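Local structure of type II secretion chaperone CpaB (Acinetobacter nosocomialis M2, 6O38) at residues Ile143-Lys147 / Gly148-Ala152. The protein acts as a type II secretion chaperone that binds the secreted metalloprotease CpaA in a chaperone-substrate complex. Numbering follows the deposited sequence.
Sequences IFTEK and GNYSA
Strands 138-145 and 148-155 of the antiparallel sheet form a beta hairpin, linked by a type I turn running from Thr-145 to Gly-148. Ile-143 and Tyr-150 form a hydrogen-bonded pair: Ile-143 N reaches Tyr-150 O at 2.9 Å, and Tyr-150 N returns to Ile-143 O at the same length. Nearer the turn the threonine takes over. Its hydroxyl, OG1, donates to Gly-148 O at 2.8 Å, in the carbonyl plane and on a lone pair, while Thr-145 N approaches that oxygen at 3.1 Å, tilted from the plane. The chi1 of 73°, which sets OG1 between the backbone N and the carbonyl carbon, turns the hydroxyl across to the returning strand. Gly-148, at the last position of the turn, has a positive phi of 149°.

On the face bearing Phe-144 and Asn-149, the amide oxygen OD1 of Asn-149 lies 3.4 Å from Phe-144 CD1, at the ring edge, with amide and ring planes 80° apart. Phe-127 meets the same ring edge-to-face, and Asn-533 of the CpaA chain packs on both residues. On the opposite face Ile-143 packs on Met-90, Thr-145 on Ile-95, and Tyr-150 on both. Gly-148 O thus receives both the hydroxyl and the backbone N-H of Thr-145, and the short OG1 bond closes the turn across its ends, where the backbone pairing is loose.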
loop_
_atom_site.group_PDB
_atom_site.type_symbol
_atom_site.label_atom_id
_atom_site.label_comp_id
_atom_site.label_asym_id
_atom_site.label_seq_id
_atom_site.Cartn_x
_atom_site.Cartn_y
_atom_site.Cartn_z
ATOM N N ILE G 143 4.530 5.591 -3.317
ATOM C CA ILE G 143 4.839 5.084 -1.985
ATOM C C ILE G 143 3.679 4.193 -1.563
ATOM O O ILE G 143 2.567 4.678 -1.320
ATOM C CB ILE G 143 5.076 6.221 -0.984
ATOM C CG1 ILE G 143 6.145 7.174 -1.523
ATOM C CG2 ILE G 143 5.485 5.665 0.371
ATOM C CD1 ILE G 143 6.133 8.542 -0.884
ATOM N N PHE G 144 3.935 2.890 -1.473
ATOM C CA PHE G 144 2.908 1.899 -1.164
ATOM C C PHE G 144 3.206 1.286 0.199
ATOM O O PHE G 144 4.152 0.504 0.343
ATOM C CB PHE G 144 2.849 0.826 -2.249
ATOM C CG PHE G 144 2.532 1.364 -3.615
ATOM C CD1 PHE G 144 1.449 2.205 -3.808
ATOM C CD2 PHE G 144 3.318 1.030 -4.705
ATOM C CE1 PHE G 144 1.156 2.702 -5.065
ATOM C CE2 PHE G 144 3.029 1.526 -5.964
ATOM C CZ PHE G 144 1.947 2.362 -6.143
ATOM N N THR G 145 2.395 1.636 1.191
ATOM C CA THR G 145 2.481 1.069 2.527
ATOM C C THR G 145 1.141 0.450 2.903
ATOM O O THR G 145 0.120 0.669 2.244
ATOM C CB THR G 145 2.879 2.129 3.563
ATOM O OG1 THR G 145 1.776 3.014 3.792
ATOM C CG2 THR G 145 4.079 2.929 3.082
ATOM N N GLU G 146 1.154 -0.340 3.977
ATOM C CA GLU G 146 -0.088 -0.910 4.485
ATOM C C GLU G 146 -0.995 0.151 5.095
ATOM O O GLU G 146 -2.203 -0.081 5.218
ATOM C CB GLU G 146 0.211 -1.997 5.522
ATOM C CG GLU G 146 0.787 -1.481 6.837
ATOM C CD GLU G 146 2.229 -1.022 6.723
ATOM O OE1 GLU G 146 2.873 -1.308 5.691
ATOM O OE2 GLU G 146 2.720 -0.371 7.670
ATOM N N LYS G 147 -0.443 1.304 5.476
ATOM C CA LYS G 147 -1.235 2.387 6.043
ATOM C C LYS G 147 -1.860 3.285 4.984
ATOM O O LYS G 147 -2.663 4.156 5.334
ATOM C CB LYS G 147 -0.380 3.229 6.994
ATOM C CG LYS G 147 0.067 2.483 8.243
ATOM C CD LYS G 147 0.915 3.366 9.145
ATOM C CE LYS G 147 1.309 2.635 10.420
ATOM N NZ LYS G 147 2.151 3.482 11.310
ATOM N N GLY G 148 -1.512 3.109 3.721
ATOM C CA GLY G 148 -2.039 3.955 2.666
ATOM C C GLY G 148 -1.040 4.105 1.540
ATOM O O GLY G 148 0.131 3.749 1.654
ATOM N N ASN G 149 -1.532 4.652 0.431
ATOM C CA ASN G 149 -0.749 4.844 -0.781
ATOM C C ASN G 149 -0.648 6.329 -1.094
ATOM O O ASN G 149 -1.643 7.058 -1.016
ATOM C CB ASN G 149 -1.378 4.098 -1.958
ATOM C CG ASN G 149 -1.594 2.631 -1.660
ATOM O OD1 ASN G 149 -0.689 1.941 -1.195
ATOM N ND2 ASN G 149 -2.803 2.147 -1.916
ATOM N N TYR G 150 0.554 6.777 -1.444
ATOM C CA TYR G 150 0.820 8.195 -1.630
ATOM C C TYR G 150 1.584 8.424 -2.925
ATOM O O TYR G 150 2.532 7.698 -3.238
ATOM C CB TYR G 150 1.604 8.756 -0.441
ATOM C CG TYR G 150 0.961 8.426 0.884
ATOM C CD1 TYR G 150 -0.038 9.232 1.414
ATOM C CD2 TYR G 150 1.338 7.296 1.594
ATOM C CE1 TYR G 150 -0.638 8.924 2.619
ATOM C CE2 TYR G 150 0.745 6.980 2.799
ATOM C CZ TYR G 150 -0.240 7.797 3.310
ATOM O OH TYR G 150 -0.834 7.487 4.512
ATOM N N SER G 151 1.157 9.435 -3.675
ATOM C CA SER G 151 1.793 9.825 -4.923
ATOM C C SER G 151 2.408 11.210 -4.777
ATOM O O SER G 151 1.827 12.093 -4.138
ATOM C CB SER G 151 0.784 9.823 -6.074
ATOM O OG SER G 151 -0.274 10.732 -5.824
ATOM N N ALA G 152 3.583 11.394 -5.372
ATOM C CA ALA G 152 4.287 12.670 -5.344
ATOM C C ALA G 152 4.632 13.069 -6.769
ATOM O O ALA G 152 5.277 12.302 -7.491
ATOM C CB ALA G 152 5.553 12.588 -4.485
#